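Local coordinates for methionine-binding protein (Coxiella burnetii, PDB 3TQW) that binds methionine between its two lobes and probably delivers it, as the substrate-binding lipoprotein of an ABC transporter, to the membrane permease, at residues Pro13-Met18 with Ile35-Asp40; Lys80-Pro85 with Ala224-Ala229; Asn199-Arg204 with Gln215-Leu220. All coordinates share one frame; numbering follows the deposited sequence. Where two conformers were deposited one is given.

Contact 1: Pro13-Met18 with Ile35-Asp40. With MET (methionine), chain C.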
loop_
_atom_site.group_PDB
_atom_site.type_symbol
_atom_site.label_atom_id
_atom_site.label_comp_id
_atom_site.label_asym_id
_atom_site.label_seq_id
_atom_site.Cartn_x
_atom_site.Cartn_y
_atom_site.Cartn_z
ATOM N N PRO A 13 9.722 4.112 -4.064
ATOM C CA PRO A 13 9.142 4.340 -5.396
ATOM C C PRO A 13 8.025 5.381 -5.393
ATOM O O PRO A 13 7.906 6.143 -6.357
ATOM C CB PRO A 13 8.547 2.976 -5.773
ATOM C CG PRO A 13 9.126 1.999 -4.829
ATOM C CD PRO A 13 9.543 2.725 -3.601
ATOM N N GLU A 14 7.202 5.403 -4.347
ATOM C CA GLU A 14 6.102 6.369 -4.296
ATOM C C GLU A 14 6.596 7.801 -4.097
ATOM O O GLU A 14 5.948 8.759 -4.517
ATOM C CB GLU A 14 5.077 5.983 -3.230
ATOM C CG GLU A 14 4.387 4.657 -3.537
ATOM C CD GLU A 14 3.465 4.198 -2.430
ATOM O OE1 GLU A 14 3.205 4.987 -1.496
ATOM O OE2 GLU A 14 3.002 3.044 -2.499
ATOM N N THR A 15 7.741 7.942 -3.445
ATOM C CA THR A 15 8.365 9.246 -3.308
ATOM C C THR A 15 8.870 9.722 -4.666
ATOM O O THR A 15 8.787 10.910 -4.976
ATOM C CB THR A 15 9.500 9.220 -2.263
ATOM O OG1 THR A 15 8.926 9.027 -0.961
ATOM C CG2 THR A 15 10.278 10.536 -2.267
ATOM N N GLN A 16 9.380 8.798 -5.482
ATOM C CA GLN A 16 9.785 9.150 -6.846
ATOM C C GLN A 16 8.581 9.637 -7.638
ATOM O O GLN A 16 8.665 10.618 -8.372
ATOM C CB GLN A 16 10.428 7.962 -7.563
ATOM C CG GLN A 16 11.742 7.522 -6.952
ATOM C CD GLN A 16 12.381 6.361 -7.695
ATOM O OE1 GLN A 16 12.890 5.432 -7.077
ATOM N NE2 GLN A 16 12.366 6.419 -9.023
ATOM N N LEU A 17 7.461 8.940 -7.483
ATOM C CA LEU A 17 6.233 9.340 -8.144
ATOM C C LEU A 17 5.862 10.756 -7.707
ATOM O O LEU A 17 5.511 11.607 -8.531
ATOM C CB LEU A 17 5.099 8.358 -7.822
ATOM C CG LEU A 17 3.788 8.649 -8.554
ATOM C CD1 LEU A 17 3.954 8.351 -10.041
ATOM C CD2 LEU A 17 2.643 7.837 -7.970
HETATM N N MSE A 18 5.949 11.015 -6.407
HETATM C CA MSE A 18 5.601 12.333 -5.887
HETATM C C MSE A 18 6.563 13.413 -6.389
HETATM O O MSE A 18 6.177 14.570 -6.541
HETATM C CB MSE A 18 5.548 12.330 -4.360
HETATM C CG MSE A 18 5.164 13.686 -3.756
HETATM SE SE MSE A 18 3.359 14.300 -4.227
HETATM C CE MSE A 18 2.331 13.029 -3.164
ATOM N N ILE A 35 8.323 17.805 -0.351
ATOM C CA ILE A 35 8.085 16.401 -0.016
ATOM C C ILE A 35 8.790 16.025 1.289
ATOM O O ILE A 35 10.002 16.192 1.418
ATOM C CB ILE A 35 8.556 15.462 -1.158
ATOM C CG1 ILE A 35 7.789 15.779 -2.443
ATOM C CG2 ILE A 35 8.381 13.999 -0.759
ATOM C CD1 ILE A 35 8.354 15.125 -3.682
ATOM N N ILE A 36 8.021 15.532 2.254
ATOM C CA ILE A 36 8.570 15.064 3.527
ATOM C C ILE A 36 8.465 13.536 3.584
ATOM O O ILE A 36 7.361 12.991 3.591
ATOM C CB ILE A 36 7.811 15.675 4.718
ATOM C CG1 ILE A 36 7.729 17.205 4.571
ATOM C CG2 ILE A 36 8.474 15.287 6.038
ATOM C CD1 ILE A 36 9.082 17.885 4.451
ATOM N N THR A 37 9.601 12.841 3.605
ATOM C CA THR A 37 9.565 11.380 3.545
ATOM C C THR A 37 9.553 10.764 4.939
ATOM O O THR A 37 10.126 11.314 5.881
ATOM C CB THR A 37 10.754 10.788 2.764
ATOM O OG1 THR A 37 11.973 11.156 3.416
ATOM C CG2 THR A 37 10.775 11.289 1.328
ATOM N N PHE A 38 8.909 9.609 5.048
ATOM C CA PHE A 38 8.841 8.858 6.289
ATOM C C PHE A 38 9.237 7.414 6.013
ATOM O O PHE A 38 9.360 7.011 4.853
ATOM C CB PHE A 38 7.420 8.933 6.863
ATOM C CG PHE A 38 7.006 10.317 7.234
ATOM C CD1 PHE A 38 7.260 10.809 8.508
ATOM C CD2 PHE A 38 6.392 11.144 6.310
ATOM C CE1 PHE A 38 6.897 12.099 8.847
ATOM C CE2 PHE A 38 6.029 12.434 6.649
ATOM C CZ PHE A 38 6.277 12.908 7.920
ATOM N N SER A 39 9.450 6.635 7.069
ATOM C CA SER A 39 9.936 5.266 6.912
ATOM C C SER A 39 9.102 4.251 7.691
ATOM O O SER A 39 9.563 3.144 7.985
ATOM C CB SER A 39 11.397 5.164 7.343
ATOM O OG SER A 39 12.208 6.080 6.638
ATOM N N ASP A 40 7.874 4.636 8.024
ATOM C CA ASP A 40 6.933 3.720 8.658
ATOM C C ASP A 40 5.515 4.160 8.310
ATOM O O ASP A 40 5.187 5.341 8.409
ATOM C CB ASP A 40 7.131 3.718 10.177
ATOM C CG ASP A 40 6.400 2.575 10.861
ATOM O OD1 ASP A 40 5.219 2.318 10.523
ATOM O OD2 ASP A 40 7.017 1.927 11.734
HETATM N N MET C . 1.115 1.731 -0.837
HETATM C CA MET C . 0.611 0.671 0.045
HETATM C C MET C . -0.266 -0.283 -0.761
HETATM O O MET C . -1.006 0.159 -1.638
HETATM C CB MET C . -0.190 1.289 1.200
HETATM C CG MET C . -0.736 0.300 2.235
HETATM S SD MET C . -1.662 1.135 3.550
HETATM C CE MET C . -0.330 2.051 4.322
HETATM O OXT MET C . -0.257 -1.502 -0.570
#
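Thr15 and Thr37 meet through their methyl groups, CG2 to CG2 at 3.7 Å, and the two side chains stand at about a right angle to each other. In Thr15 the methyl lies opposite the backbone N (chi1 -68° for OG1), which leaves OG1 on the N side. That hydroxyl forms no hydrogen bond to Thr37. It is hydrogen-bonded to Ile10 O and to Thr9 OG1, at the end of strand 5-10. One helical turn on, selenomethionine Met18 meets Ile35. Its CG rests 3.5 Å from Ile35 CD1, and the two chains slant across each other. In the modelled conformer, one of two, Met18 bends at chi2 and chi3, and SE and CE lead away from Ile35. The contact belongs to a right-handed beta-alpha-beta crossover: strand 5-10, helix 13-29 and strand 33-38. Helix and strand segments run antiparallel (176°), with their axes 9.9 Å apart. Strand 33-38 is an edge strand of its sheet, and Thr37 is exposed. At the start of the helix Glu14 takes no part in this packing. Its extended chain reaches the bound methionine instead, with OE2 2.8 Å from the ligand N.

Contact 2: Lys80-Pro85 with Ala224-Ala229; sequences KTFVYP and AVLSAA
Helix 223-233 packs on one side of the six-stranded mixed sheet of a periplasmic binding-protein lobe, and here it meets strand 75-83. Phe82 carries the strand's whole share of the contact. Its CB points toward the helix, and chi1 of -60° sets the ring opposite the carbonyl carbon. The outer end of the ring, CE1 and CZ, does the touching. Three aliphatic groups receive it. Leu226 CD2 lies 3.7 Å from Phe82 CE1 and approaches the ring obliquely. Ala229 CB is equally near, 3.7 Å from Phe82 CE1, and also comes in at a slant. Val225 CG1 sits at the ring edge, near the ring plane, 4.1 Å from Phe82 CZ. Leu226 starts off beside the strand, and its CD2 branch brings it back to the ring. Ala229, one turn after Val225, offers only a methyl group. No hydrogen bond crosses between the segments, and the contact is buried. The strand and helix segments run nearly parallel, at 20°, with axes 11.0 Å apart. Leu17 of helix 13-29 touches both Phe82 and Val225. Pro239 of the short end strand 238-239 touches both Phe82 and Leu226. Phe82 therefore lies among two helices and the last strand of the sheet, while the next residue but one, Tyr84, lines the methionine pocket.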
loop_
_atom_site.group_PDB
_atom_site.type_symbol
_atom_site.label_atom_id
_atom_site.label_comp_id
_atom_site.label_asym_id
_atom_site.label_seq_id
_atom_site.Cartn_x
_atom_site.Cartn_y
_atom_site.Cartn_z
ATOM N N LYS A 80 -8.352 9.718 -4.912
ATOM C CA LYS A 80 -7.565 8.510 -5.122
ATOM C C LYS A 80 -6.408 8.774 -6.079
ATOM O O LYS A 80 -6.481 9.658 -6.936
ATOM C CB LYS A 80 -8.452 7.390 -5.675
ATOM C CG LYS A 80 -9.611 7.005 -4.775
ATOM C CD LYS A 80 -10.478 5.932 -5.432
ATOM C CE LYS A 80 -11.697 5.594 -4.584
ATOM N NZ LYS A 80 -12.650 6.737 -4.484
ATOM N N THR A 81 -5.338 8.001 -5.931
ATOM C CA THR A 81 -4.175 8.142 -6.795
ATOM C C THR A 81 -4.023 6.914 -7.682
ATOM O O THR A 81 -4.377 6.936 -8.862
ATOM C CB THR A 81 -2.892 8.336 -5.966
ATOM O OG1 THR A 81 -2.761 7.253 -5.028
ATOM C CG2 THR A 81 -2.962 9.639 -5.204
ATOM N N PHE A 82 -3.494 5.840 -7.107
ATOM C CA PHE A 82 -3.362 4.585 -7.826
ATOM C C PHE A 82 -3.693 3.437 -6.896
ATOM O O PHE A 82 -3.566 3.559 -5.677
ATOM C CB PHE A 82 -1.924 4.396 -8.336
ATOM C CG PHE A 82 -1.464 5.468 -9.284
ATOM C CD1 PHE A 82 -1.522 5.270 -10.653
ATOM C CD2 PHE A 82 -0.959 6.664 -8.807
ATOM C CE1 PHE A 82 -1.101 6.252 -11.525
ATOM C CE2 PHE A 82 -0.536 7.654 -9.676
ATOM C CZ PHE A 82 -0.603 7.448 -11.036
ATOM N N VAL A 83 -4.135 2.322 -7.463
ATOM C CA VAL A 83 -4.192 1.079 -6.714
ATOM C C VAL A 83 -2.968 0.254 -7.094
ATOM O O VAL A 83 -2.561 0.232 -8.257
ATOM C CB VAL A 83 -5.487 0.289 -6.985
ATOM C CG1 VAL A 83 -5.642 -0.000 -8.471
ATOM C CG2 VAL A 83 -5.502 -1.005 -6.175
ATOM N N TYR A 84 -2.370 -0.402 -6.106
ATOM C CA TYR A 84 -1.151 -1.174 -6.315
ATOM C C TYR A 84 -1.413 -2.628 -5.936
ATOM O O TYR A 84 -1.154 -3.028 -4.801
ATOM C CB TYR A 84 -0.004 -0.625 -5.456
ATOM C CG TYR A 84 0.338 0.832 -5.692
ATOM C CD1 TYR A 84 1.159 1.213 -6.751
ATOM C CD2 TYR A 84 -0.136 1.826 -4.838
ATOM C CE1 TYR A 84 1.488 2.547 -6.966
ATOM C CE2 TYR A 84 0.187 3.165 -5.047
ATOM C CZ TYR A 84 0.999 3.518 -6.113
ATOM O OH TYR A 84 1.325 4.841 -6.325
ATOM N N PRO A 85 -1.941 -3.424 -6.882
ATOM C CA PRO A 85 -2.340 -4.799 -6.564
ATOM C C PRO A 85 -1.239 -5.570 -5.860
ATOM O O PRO A 85 -0.128 -5.687 -6.382
ATOM C CB PRO A 85 -2.636 -5.400 -7.940
ATOM C CG PRO A 85 -3.116 -4.238 -8.732
ATOM C CD PRO A 85 -2.256 -3.074 -8.279
ATOM N N ALA A 224 1.908 13.424 -17.174
ATOM C CA ALA A 224 3.302 13.198 -16.787
ATOM C C ALA A 224 3.439 12.236 -15.599
ATOM O O ALA A 224 4.347 11.395 -15.566
ATOM C CB ALA A 224 4.003 14.519 -16.495
ATOM N N VAL A 225 2.557 12.363 -14.615
ATOM C CA VAL A 225 2.601 11.462 -13.467
ATOM C C VAL A 225 2.170 10.049 -13.863
ATOM O O VAL A 225 2.750 9.066 -13.400
ATOM C CB VAL A 225 1.766 11.978 -12.274
ATOM C CG1 VAL A 225 1.655 10.908 -11.198
ATOM C CG2 VAL A 225 2.410 13.221 -11.687
ATOM N N LEU A 226 1.167 9.946 -14.729
ATOM C CA LEU A 226 0.753 8.634 -15.224
ATOM C C LEU A 226 1.884 7.974 -16.002
ATOM O O LEU A 226 2.142 6.782 -15.854
ATOM C CB LEU A 226 -0.483 8.748 -16.112
ATOM C CG LEU A 226 -1.727 9.306 -15.429
ATOM C CD1 LEU A 226 -2.856 9.510 -16.437
ATOM C CD2 LEU A 226 -2.152 8.386 -14.308
ATOM N N SER A 227 2.559 8.760 -16.833
ATOM C CA SER A 227 3.691 8.255 -17.602
ATOM C C SER A 227 4.813 7.784 -16.674
ATOM O O SER A 227 5.415 6.730 -16.900
ATOM C CB SER A 227 4.191 9.325 -18.576
ATOM O OG SER A 227 5.308 8.870 -19.309
ATOM N N ALA A 228 5.083 8.552 -15.621
ATOM C CA ALA A 228 6.105 8.169 -14.646
ATOM C C ALA A 228 5.713 6.919 -13.863
ATOM O O ALA A 228 6.560 6.077 -13.558
ATOM C CB ALA A 228 6.399 9.313 -13.691
ATOM N N ALA A 229 4.434 6.805 -13.522
ATOM C CA ALA A 229 3.954 5.615 -12.825
ATOM C C ALA A 229 4.256 4.370 -13.653
ATOM O O ALA A 229 4.703 3.356 -13.118
ATOM C CB ALA A 229 2.462 5.724 -12.540
#

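Contact 3: Asn199-Arg204 with Gln215-Leu220. With MET (methionine), chain C.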
loop_
_atom_site.group_PDB
_atom_site.type_symbol
_atom_site.label_atom_id
_atom_site.label_comp_id
_atom_site.label_asym_id
_atom_site.label_seq_id
_atom_site.Cartn_x
_atom_site.Cartn_y
_atom_site.Cartn_z
ATOM N N ASN A 199 -4.863 3.905 -3.279
ATOM C CA ASN A 199 -4.252 4.853 -2.357
ATOM C C ASN A 199 -4.882 6.229 -2.503
ATOM O O ASN A 199 -5.518 6.534 -3.520
ATOM C CB ASN A 199 -2.738 4.901 -2.541
ATOM C CG ASN A 199 -2.047 3.657 -1.992
ATOM O OD1 ASN A 199 -2.639 2.576 -1.930
ATOM N ND2 ASN A 199 -0.797 3.806 -1.586
ATOM N N VAL A 200 -4.730 7.055 -1.478
ATOM C CA VAL A 200 -5.424 8.330 -1.444
ATOM C C VAL A 200 -4.518 9.454 -0.987
ATOM O O VAL A 200 -3.455 9.223 -0.398
ATOM C CB VAL A 200 -6.653 8.275 -0.500
ATOM C CG1 VAL A 200 -7.608 7.165 -0.936
ATOM C CG2 VAL A 200 -6.214 8.068 0.947
ATOM N N VAL A 201 -4.946 10.675 -1.272
ATOM C CA VAL A 201 -4.351 11.838 -0.659
ATOM C C VAL A 201 -5.209 12.202 0.539
ATOM O O VAL A 201 -6.409 12.434 0.404
ATOM C CB VAL A 201 -4.278 13.020 -1.636
ATOM C CG1 VAL A 201 -3.808 14.267 -0.912
ATOM C CG2 VAL A 201 -3.336 12.687 -2.802
ATOM N N ALA A 202 -4.594 12.223 1.714
ATOM C CA ALA A 202 -5.309 12.539 2.939
ATOM C C ALA A 202 -4.892 13.912 3.452
ATOM O O ALA A 202 -3.724 14.303 3.341
ATOM C CB ALA A 202 -5.051 11.461 3.999
ATOM N N VAL A 203 -5.857 14.647 3.994
ATOM C CA VAL A 203 -5.600 15.962 4.570
ATOM C C VAL A 203 -6.380 16.097 5.875
ATOM O O VAL A 203 -7.249 15.275 6.175
ATOM C CB VAL A 203 -6.042 17.095 3.618
ATOM C CG1 VAL A 203 -5.347 16.961 2.263
ATOM C CG2 VAL A 203 -7.558 17.078 3.446
ATOM N N ARG A 204 -6.073 17.128 6.653
ATOM C CA ARG A 204 -6.852 17.400 7.853
ATOM C C ARG A 204 -8.284 17.767 7.476
ATOM O O ARG A 204 -8.527 18.445 6.476
ATOM C CB ARG A 204 -6.207 18.506 8.693
ATOM C CG ARG A 204 -4.891 18.098 9.346
ATOM C CD ARG A 204 -4.313 19.233 10.190
ATOM N NE ARG A 204 -3.901 20.372 9.375
ATOM C CZ ARG A 204 -2.732 20.456 8.743
ATOM N NH1 ARG A 204 -1.855 19.468 8.831
ATOM N NH2 ARG A 204 -2.440 21.533 8.022
ATOM N N GLN A 215 -5.372 20.657 -5.801
ATOM C CA GLN A 215 -4.485 20.724 -6.963
ATOM C C GLN A 215 -3.415 19.631 -6.956
ATOM O O GLN A 215 -2.991 19.168 -8.010
ATOM C CB GLN A 215 -3.866 22.117 -7.090
ATOM C CG GLN A 215 -4.870 23.149 -7.560
ATOM C CD GLN A 215 -4.385 24.572 -7.348
ATOM O OE1 GLN A 215 -3.219 24.801 -7.036
ATOM N NE2 GLN A 215 -5.285 25.531 -7.496
ATOM N N LEU A 216 -3.000 19.212 -5.767
ATOM C CA LEU A 216 -2.052 18.114 -5.644
ATOM C C LEU A 216 -2.654 16.816 -6.182
ATOM O O LEU A 216 -1.971 16.033 -6.844
ATOM C CB LEU A 216 -1.624 17.940 -4.184
ATOM C CG LEU A 216 -0.581 16.867 -3.885
ATOM C CD1 LEU A 216 0.708 17.139 -4.649
ATOM C CD2 LEU A 216 -0.319 16.792 -2.388
ATOM N N VAL A 217 -3.934 16.593 -5.897
ATOM C CA VAL A 217 -4.647 15.432 -6.416
ATOM C C VAL A 217 -4.705 15.495 -7.936
ATOM O O VAL A 217 -4.441 14.503 -8.613
ATOM C CB VAL A 217 -6.079 15.330 -5.844
ATOM C CG1 VAL A 217 -6.865 14.234 -6.552
ATOM C CG2 VAL A 217 -6.030 15.069 -4.355
ATOM N N SER A 218 -5.041 16.665 -8.472
ATOM C CA SER A 218 -5.078 16.841 -9.919
ATOM C C SER A 218 -3.722 16.564 -10.579
ATOM O O SER A 218 -3.650 15.892 -11.610
ATOM C CB SER A 218 -5.569 18.244 -10.275
ATOM O OG SER A 218 -6.849 18.486 -9.715
ATOM N N ALA A 219 -2.652 17.086 -9.988
ATOM C CA ALA A 219 -1.300 16.851 -10.508
ATOM C C ALA A 219 -0.951 15.362 -10.538
ATOM O O ALA A 219 -0.299 14.886 -11.472
ATOM C CB ALA A 219 -0.273 17.612 -9.685
ATOM N N LEU A 220 -1.371 14.638 -9.503
ATOM C CA LEU A 220 -1.134 13.198 -9.418
ATOM C C LEU A 220 -1.905 12.402 -10.476
ATOM O O LEU A 220 -1.617 11.229 -10.703
ATOM C CB LEU A 220 -1.457 12.677 -8.013
ATOM C CG LEU A 220 -0.396 13.030 -6.968
ATOM C CD1 LEU A 220 -0.943 12.943 -5.538
ATOM C CD2 LEU A 220 0.823 12.135 -7.154
HETATM N N MET C . 1.115 1.731 -0.837
HETATM C CA MET C . 0.611 0.671 0.045
HETATM C C MET C . -0.266 -0.283 -0.761
HETATM O O MET C . -1.006 0.159 -1.638
HETATM C CB MET C . -0.190 1.289 1.200
HETATM C CG MET C . -0.736 0.300 2.235
HETATM S SD MET C . -1.662 1.135 3.550
HETATM C CE MET C . -0.330 2.051 4.322
HETATM O OXT MET C . -0.257 -1.502 -0.570
#
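Val201 meets both Val217 and Leu220 and carries the strand's side of this contact. Its CB points toward helix 211-220 and already touches it: Val201 CB is 3.8 Å from Val217 CG2. From there the side chain forks. CG1 lies opposite the backbone N (chi1 173°) and approaches only Val217, at 4.2 Å from its CG2. CG2 lies on the N side and meets two residues. Its closer partner is Leu220, with CD1 3.6 Å from Val201 CG2. Its other partner is Val217, with CG2 3.9 Å from Val201 CG2. One methyl of Val217, CG2, thus lies against CB and CG2 of Val201 and more loosely against CG1. The Val201 chain crosses both partners at a slant. Val217 and Leu220 are three residues apart, so they lie on the same face of the helix. All the contacts between the two segments are apolar, and no hydrogen bond joins them. Leu220 also reaches Met57 of strand 55-60 and Ala21 of helix 13-29. At the start of the strand segment, Asn199 is in the methionine pocket. At its far end, Arg204 forms a salt bridge with Asp207. Strand 198-204 runs antiparallel to both its sheet neighbours, 55-60 and 75-83. A late strand returning antiparallel into the first lobe's sheet, with a helix packed over it, is typical of type 2 periplasmic binding proteins.

How the contacts relate
All three contacts set a helix against the same six-stranded sheet. Contact 1 lies at its edge strand and is partly exposed; contacts 2 and 3 are buried and use the neighbouring strands 75-83 and 198-204. Contact 1 mixes threonine methyls with a selenomethionine-isoleucine pair, contact 2 is an aromatic ring among aliphatic groups, and contact 3 is purely aliphatic. Leu17, on the helix of contact 1, joins it to contact 2, with CD2 3.6 Å from Phe82 CE2. Toward contact 3, Met18 SE lies near Leu216 CD1 in the modelled conformers. Helices 211-220 and 223-233 are consecutive. Each contact includes one pocket residue beside its packing: Glu14, Tyr84 and Asn199.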